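Local coordinates for protein putative phosphomannomutase (PDB 1TUO) that probably moves a phosphate group between positions on phosphorylated sugars, as a magnesium-dependent member of the phosphohexose mutase family, at residues A[192-197]-A[206-211]; A[158-163]-A[347-352]; A[181-186]-A[230-235]. One frame throughout, in Å; residues are numbered along the deposited sequence.

Contact 1: A[192-197]-A[206-211]; sequences FLKGFL and VRPIRE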
# COMPACT_ATOMS: atom_id res chain seq x y z
N PHE A 192 5.89 14.86 -0.62
CA PHE A 192 4.61 14.90 0.08
C PHE A 192 4.67 15.04 1.59
O PHE A 192 3.77 15.64 2.18
CB PHE A 192 3.75 13.70 -0.32
CG PHE A 192 3.02 13.91 -1.61
CD1 PHE A 192 3.69 13.83 -2.83
CD2 PHE A 192 1.68 14.28 -1.61
CE1 PHE A 192 3.04 14.14 -4.02
CE2 PHE A 192 1.02 14.58 -2.80
CZ PHE A 192 1.70 14.52 -4.00
N LEU A 193 5.71 14.52 2.22
CA LEU A 193 5.81 14.65 3.67
C LEU A 193 6.29 16.05 4.03
O LEU A 193 5.76 16.67 4.96
CB LEU A 193 6.76 13.59 4.23
CG LEU A 193 6.21 12.16 4.13
CD1 LEU A 193 7.23 11.17 4.66
CD2 LEU A 193 4.91 12.06 4.91
N LYS A 194 7.28 16.56 3.30
CA LYS A 194 7.78 17.91 3.55
C LYS A 194 6.64 18.87 3.24
O LYS A 194 6.39 19.83 3.97
CB LYS A 194 8.95 18.24 2.63
CG LYS A 194 10.22 17.44 2.88
CD LYS A 194 11.32 17.90 1.94
CE LYS A 194 12.60 17.12 2.16
NZ LYS A 194 13.66 17.57 1.20
N GLY A 195 5.95 18.60 2.13
CA GLY A 195 4.84 19.43 1.73
C GLY A 195 3.77 19.54 2.80
O GLY A 195 3.37 20.65 3.16
N PHE A 196 3.32 18.41 3.33
CA PHE A 196 2.29 18.41 4.37
C PHE A 196 2.71 19.21 5.60
O PHE A 196 1.92 19.99 6.13
CB PHE A 196 1.96 16.99 4.82
CG PHE A 196 1.13 16.94 6.07
CD1 PHE A 196 -0.24 17.18 6.02
CD2 PHE A 196 1.73 16.72 7.31
CE1 PHE A 196 -1.00 17.22 7.19
CE2 PHE A 196 0.97 16.75 8.49
CZ PHE A 196 -0.39 17.00 8.42
N LEU A 197 3.93 18.98 6.06
CA LEU A 197 4.44 19.67 7.24
C LEU A 197 4.52 21.17 7.01
O LEU A 197 4.10 21.97 7.86
CB LEU A 197 5.82 19.12 7.60
CG LEU A 197 5.83 17.66 8.07
CD1 LEU A 197 7.26 17.16 8.18
CD2 LEU A 197 5.10 17.54 9.41
N VAL A 206 12.75 17.22 7.50
CA VAL A 206 12.64 16.03 6.67
C VAL A 206 13.81 16.03 5.71
O VAL A 206 13.98 16.95 4.91
CB VAL A 206 11.32 16.00 5.87
CG1 VAL A 206 11.37 14.89 4.82
CG2 VAL A 206 10.16 15.75 6.81
N ARG A 207 14.64 14.99 5.80
CA ARG A 207 15.79 14.86 4.93
C ARG A 207 15.45 13.84 3.86
O ARG A 207 15.26 12.66 4.15
CB ARG A 207 17.02 14.45 5.74
CG ARG A 207 17.42 15.51 6.76
CD ARG A 207 18.62 15.09 7.60
NE ARG A 207 18.95 16.10 8.61
CZ ARG A 207 19.90 15.95 9.53
NH1 ARG A 207 20.62 14.83 9.56
NH2 ARG A 207 20.13 16.90 10.42
N PRO A 208 15.37 14.28 2.60
CA PRO A 208 15.04 13.44 1.46
C PRO A 208 16.15 12.50 1.00
O PRO A 208 17.34 12.80 1.11
CB PRO A 208 14.70 14.45 0.38
CG PRO A 208 15.72 15.51 0.64
CD PRO A 208 15.67 15.66 2.16
N ILE A 209 15.72 11.34 0.50
CA ILE A 209 16.60 10.32 -0.04
C ILE A 209 15.92 9.87 -1.33
O ILE A 209 14.72 9.56 -1.33
CB ILE A 209 16.74 9.12 0.93
CG1 ILE A 209 17.61 9.52 2.12
CG2 ILE A 209 17.35 7.94 0.20
CD1 ILE A 209 17.76 8.43 3.17
N ARG A 210 16.67 9.85 -2.43
CA ARG A 210 16.14 9.45 -3.73
C ARG A 210 14.82 10.17 -4.04
O ARG A 210 13.85 9.55 -4.50
CB ARG A 210 15.97 7.92 -3.77
CG ARG A 210 17.30 7.19 -3.70
CD ARG A 210 17.22 5.69 -3.97
NE ARG A 210 16.53 4.95 -2.92
CZ ARG A 210 16.68 3.65 -2.70
NH1 ARG A 210 17.51 2.94 -3.46
NH2 ARG A 210 16.03 3.05 -1.71
N GLU A 211 14.80 11.48 -3.82
CA GLU A 211 13.60 12.27 -4.05
C GLU A 211 13.31 12.57 -5.51
O GLU A 211 12.16 12.78 -5.89
CB GLU A 211 13.68 13.59 -3.28
CG GLU A 211 14.96 14.38 -3.50
CD GLU A 211 14.92 15.75 -2.84
OE1 GLU A 211 16.00 16.32 -2.59
OE2 GLU A 211 13.80 16.25 -2.58
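Lys194 holds its CG beside the backbone N and anti to the carbonyl carbon (chi1 -67°), and from there its fully extended chain leaves helix 192-199 and passes over Val206 and Pro208; Val206, with CG1 anti to its own N (chi1 169°), offers that methyl to the start of the lysine chain. Helix and strand here belong to one beta-alpha-beta crossover, built of strand 180-183, helix 192-199 and strand 206-209, whose two strands lie side by side and parallel. The short segments run nearly antiparallel, at 159°, with their axes 9.0 Å apart. Lysine acts in this example chiefly through its hydrocarbon: Lys194 CG sits only 3.4 Å from Val206 CG1, tighter than an ordinary van der Waals contact, and the chain then crosses the Pro208 ring at about a right angle. The very short modelled approach of its ammonium to that ring is doubtful in detail. Opposite charge lies nearby, but as modelled, Lys194 NZ and Glu211 OE2 are 4.0 Å apart, beyond a salt bridge. Further along the helix, Leu197 completes the apolar patch, its CD1 resting 3.5 Å from Val206 CG2.

Contact 2: A[158-163]-A[347-352]; sequences EAYFEA and DGILTS
Tyr160 and Asp347 illustrate how one polar bond can tie two helices that lie far apart in sequence. The hydroxyl of Tyr160, on helix 157-165, donates to Asp347, with OH 2.7 Å from OD1. The carboxylate oxygen is met on its syn side and close to the carboxylate plane, while OD1 lies at the edge of the phenol ring; ring and carboxylate are nearly coplanar, 14° apart. The tyrosine gets there because its CG is anti to the backbone N (chi1 176°), which carries the ring across to the start of helix 348-362. OD1 is shared, since His342 NE2 also bonds to it.

A second group of bonds is local to helix 348-362. Asp347 is its N-cap: OD2 accepts from Leu350 N at 2.9 Å, a nearly straight bond (168°) arriving from above the carboxylate plane, and more weakly from Ile349 N. The carbonyl oxygen of Asp347 takes both the amide and the hydroxyl of Thr351, which reach it from opposite faces.

Van der Waals contact with Ile349 adds to this: its CB lies 3.5 Å from Tyr160 OH, and the apolar pair proper is CG2 with Tyr160 CE2, at 4.3 Å and oblique. Pro89 and Leu90 of helix 88-97 and Phe192 of helix 192-199 also touch the tyrosine, so four helices meet here, with domains II and III both contributing. Gly348 is backbone-bonded to Ala252, part of a DGDADR sequence that forms the magnesium-binding loop in this family.

The two oxygens of one buried carboxylate divide the work: OD1 receives side-chain donors while OD2 caps the helix. The helix N-terminus and these donors would be expected to favour the ionised aspartate, and the phenol, His342 and the capping amides probably hold the carboxylate in its rotation.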
# COMPACT_ATOMS: atom_id res chain seq x y z
N GLU A 158 -2.86 20.51 -2.09
CA GLU A 158 -3.26 21.27 -0.91
C GLU A 158 -4.49 20.68 -0.24
O GLU A 158 -4.53 20.55 0.99
CB GLU A 158 -3.55 22.73 -1.29
CG GLU A 158 -2.31 23.54 -1.66
CD GLU A 158 -1.39 23.78 -0.48
OE1 GLU A 158 -0.63 22.86 -0.11
OE2 GLU A 158 -1.44 24.90 0.09
N ALA A 159 -5.49 20.31 -1.03
CA ALA A 159 -6.71 19.73 -0.47
C ALA A 159 -6.41 18.40 0.20
O ALA A 159 -7.00 18.06 1.23
CB ALA A 159 -7.76 19.55 -1.56
N TYR A 160 -5.49 17.63 -0.39
CA TYR A 160 -5.10 16.34 0.17
C TYR A 160 -4.44 16.57 1.53
O TYR A 160 -4.69 15.83 2.48
CB TYR A 160 -4.13 15.63 -0.78
CG TYR A 160 -3.58 14.32 -0.26
CD1 TYR A 160 -4.43 13.25 0.08
CD2 TYR A 160 -2.21 14.14 -0.10
CE1 TYR A 160 -3.91 12.04 0.56
CE2 TYR A 160 -1.68 12.94 0.38
CZ TYR A 160 -2.53 11.90 0.71
OH TYR A 160 -2.00 10.72 1.20
N PHE A 161 -3.60 17.59 1.62
CA PHE A 161 -2.93 17.90 2.88
C PHE A 161 -3.95 18.29 3.94
O PHE A 161 -3.85 17.90 5.10
CB PHE A 161 -1.91 19.04 2.69
CG PHE A 161 -0.71 18.66 1.86
CD1 PHE A 161 -0.20 17.36 1.88
CD2 PHE A 161 -0.07 19.61 1.07
CE1 PHE A 161 0.93 17.02 1.13
CE2 PHE A 161 1.06 19.29 0.32
CZ PHE A 161 1.56 17.99 0.35
N GLU A 162 -4.96 19.07 3.53
CA GLU A 162 -6.00 19.48 4.46
C GLU A 162 -6.77 18.27 4.98
O GLU A 162 -7.17 18.23 6.14
CB GLU A 162 -6.97 20.45 3.79
CG GLU A 162 -6.46 21.88 3.76
CD GLU A 162 -6.30 22.46 5.15
OE1 GLU A 162 -5.17 22.84 5.52
OE2 GLU A 162 -7.31 22.53 5.88
N ALA A 163 -6.98 17.29 4.11
CA ALA A 163 -7.69 16.08 4.50
C ALA A 163 -6.85 15.30 5.52
O ALA A 163 -7.38 14.81 6.52
CB ALA A 163 -7.97 15.22 3.28
N ASP A 347 -2.69 4.02 2.28
CA ASP A 347 -2.06 5.34 2.18
C ASP A 347 -0.73 5.36 2.92
O ASP A 347 -0.69 5.41 4.15
CB ASP A 347 -3.01 6.41 2.74
CG ASP A 347 -2.50 7.82 2.50
OD1 ASP A 347 -3.34 8.75 2.41
OD2 ASP A 347 -1.27 8.02 2.41
N GLY A 348 0.36 5.32 2.16
CA GLY A 348 1.68 5.32 2.74
C GLY A 348 2.11 6.66 3.31
O GLY A 348 3.00 6.73 4.15
N ILE A 349 1.48 7.73 2.82
CA ILE A 349 1.80 9.06 3.30
C ILE A 349 1.21 9.23 4.70
O ILE A 349 1.89 9.67 5.63
CB ILE A 349 1.24 10.14 2.35
CG1 ILE A 349 1.82 9.94 0.94
CG2 ILE A 349 1.55 11.53 2.89
CD1 ILE A 349 3.35 9.96 0.89
N LEU A 350 -0.06 8.86 4.86
CA LEU A 350 -0.67 8.97 6.18
C LEU A 350 0.01 7.99 7.14
O LEU A 350 0.17 8.29 8.32
CB LEU A 350 -2.17 8.68 6.13
CG LEU A 350 -2.87 8.78 7.50
CD1 LEU A 350 -2.57 10.14 8.13
CD2 LEU A 350 -4.37 8.59 7.34
N THR A 351 0.41 6.82 6.64
CA THR A 351 1.08 5.86 7.51
C THR A 351 2.37 6.46 8.04
O THR A 351 2.69 6.33 9.22
CB THR A 351 1.43 4.55 6.77
OG1 THR A 351 0.22 3.91 6.34
CG2 THR A 351 2.15 3.60 7.71
N SER A 352 3.11 7.13 7.16
CA SER A 352 4.37 7.75 7.57
C SER A 352 4.11 8.79 8.65
O SER A 352 4.81 8.84 9.66
CB SER A 352 5.04 8.41 6.37
OG SER A 352 5.43 7.45 5.41

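Contact 3: A[181-186]-A[230-235]; sequences YHDSMG and GVTLAV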
# COMPACT_ATOMS: atom_id res chain seq x y z
N TYR A 181 13.74 10.90 7.81
CA TYR A 181 14.35 10.68 6.51
C TYR A 181 13.25 10.10 5.65
O TYR A 181 12.50 9.22 6.11
CB TYR A 181 15.52 9.69 6.61
CG TYR A 181 16.74 10.25 7.30
CD1 TYR A 181 16.83 10.28 8.69
CD2 TYR A 181 17.81 10.76 6.57
CE1 TYR A 181 17.95 10.80 9.34
CE2 TYR A 181 18.94 11.29 7.20
CZ TYR A 181 19.00 11.31 8.58
OH TYR A 181 20.12 11.82 9.21
N HIS A 182 13.12 10.61 4.43
CA HIS A 182 12.10 10.11 3.52
C HIS A 182 12.73 9.67 2.21
O HIS A 182 13.12 10.50 1.39
CB HIS A 182 11.05 11.18 3.21
CG HIS A 182 9.99 10.71 2.26
ND1 HIS A 182 9.16 11.58 1.58
CD2 HIS A 182 9.63 9.46 1.86
CE1 HIS A 182 8.33 10.89 0.82
NE2 HIS A 182 8.60 9.60 0.97
N ASP A 183 12.80 8.35 2.04
CA ASP A 183 13.33 7.73 0.84
C ASP A 183 12.11 7.55 -0.05
O ASP A 183 11.22 6.76 0.27
CB ASP A 183 13.94 6.38 1.22
CG ASP A 183 14.46 5.60 0.04
OD1 ASP A 183 14.97 4.49 0.28
OD2 ASP A 183 14.37 6.08 -1.12
N SER A 184 12.05 8.31 -1.14
CA SER A 184 10.93 8.24 -2.08
C SER A 184 11.15 7.16 -3.14
O SER A 184 10.23 6.84 -3.90
CB SER A 184 10.72 9.60 -2.76
OG SER A 184 10.20 10.54 -1.83
N MET A 185 12.35 6.61 -3.18
CA MET A 185 12.73 5.56 -4.13
C MET A 185 12.53 5.97 -5.59
O MET A 185 12.41 5.12 -6.46
CB MET A 185 11.93 4.28 -3.84
CG MET A 185 12.04 3.78 -2.39
SD MET A 185 11.27 2.16 -2.10
CE MET A 185 12.65 1.04 -2.50
N GLY A 186 12.51 7.28 -5.84
CA GLY A 186 12.31 7.79 -7.19
C GLY A 186 10.85 7.70 -7.57
O GLY A 186 10.48 7.91 -8.74
N GLY A 230 19.40 -0.46 0.39
CA GLY A 230 20.80 -0.34 0.76
C GLY A 230 21.25 1.07 1.13
O GLY A 230 21.85 1.29 2.19
N VAL A 231 20.97 2.03 0.25
CA VAL A 231 21.37 3.42 0.49
C VAL A 231 20.79 3.99 1.79
O VAL A 231 21.48 4.70 2.52
CB VAL A 231 20.96 4.33 -0.68
CG1 VAL A 231 21.34 5.77 -0.38
CG2 VAL A 231 21.63 3.86 -1.96
N THR A 232 19.54 3.66 2.07
CA THR A 232 18.87 4.14 3.27
C THR A 232 19.37 3.44 4.52
O THR A 232 19.50 4.06 5.58
CB THR A 232 17.35 3.97 3.13
OG1 THR A 232 16.91 4.70 1.97
CG2 THR A 232 16.62 4.51 4.36
N LEU A 233 19.63 2.14 4.42
CA LEU A 233 20.15 1.39 5.55
C LEU A 233 21.51 1.97 5.93
O LEU A 233 21.89 1.96 7.10
CB LEU A 233 20.30 -0.09 5.18
CG LEU A 233 19.01 -0.91 5.01
CD1 LEU A 233 19.31 -2.22 4.31
CD2 LEU A 233 18.39 -1.15 6.37
N ALA A 234 22.22 2.48 4.93
CA ALA A 234 23.54 3.07 5.17
C ALA A 234 23.43 4.43 5.86
O ALA A 234 24.12 4.69 6.85
CB ALA A 234 24.29 3.21 3.86
N VAL A 235 22.56 5.29 5.34
CA VAL A 235 22.37 6.62 5.91
C VAL A 235 21.94 6.56 7.38
O VAL A 235 22.40 7.36 8.20
CB VAL A 235 21.31 7.43 5.12
CG1 VAL A 235 21.09 8.79 5.76
CG2 VAL A 235 21.76 7.59 3.67
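Thr232 reaches from helix 230-236 to the carboxylate of Asp183 at the end of strand 180-183, and of all the residues here it has the most surface buried. Its OG1 lies beside the backbone N and anti to the carbonyl carbon (chi1 -59°), a setting that directs the hydroxyl at the strand, where it donates to Asp183 OD1 over 2.6 Å. The hydroxyl stands well above the carboxylate plane, 51° out of it. The other oxygen of the same aspartate turns back on its own chain: OD2 accepts from Met185 N at 2.9 Å and so forms an Asx turn where the strand ends. Arg210 NH2 makes a salt bridge to OD1, which therefore serves two donors. Replacing Asp183 by an alanine would probably leave the guanidinium of Arg210 without its counter-charge, Thr232 without this acceptor and the turn at Met185 without its side-chain bond.

Tyr181 and Val235 share the apolar half of the contact, each burying nearly as much. A single methyl does the touching: Val235 CG1 comes obliquely to the ring, 3.6 Å from Tyr181 CE2, and the two side chains cross at a slant. The phenol hydroxyl looks elsewhere, bonding to Glu239 OE2.

Tyr181 and Asp183, two residues apart, both point from the strand toward the helix, whereas the intervening His182 points away and bonds to Thr248. Strand 180-183 lies between its parallel neighbours 206-209 and 244-248, with helix 230-236 packed on one face of the sheet, where Thr232 also touches Ile209 and Ala245 of those flanking strands and Val258 of strand 255-259.

Contacts 1 and 3 lie on opposite faces of one sheet, in an alpha/beta/alpha sandwich, their centres 12 Å apart: strand 206-209 of contact 1 lies beside strand 180-183 of contact 3, and Arg210 NH2 joins Asp183 OD1 across them at 2.7 Å. Contact 2 is also centred 12 Å from contact 1, and it adds the helix interface; Phe161 CE1 comes within 3.3 Å of Phe192 O. Contacts 2 and 3 do not touch, their nearest atoms being about 5 Å apart; Leu193 of helix 192-199, touching both Ser352 and His182, lies between them. Both contact 2, through Gly348 and Ala252, and contact 3, through His182 and Thr248, reach the probable magnesium loop or the residue just before it.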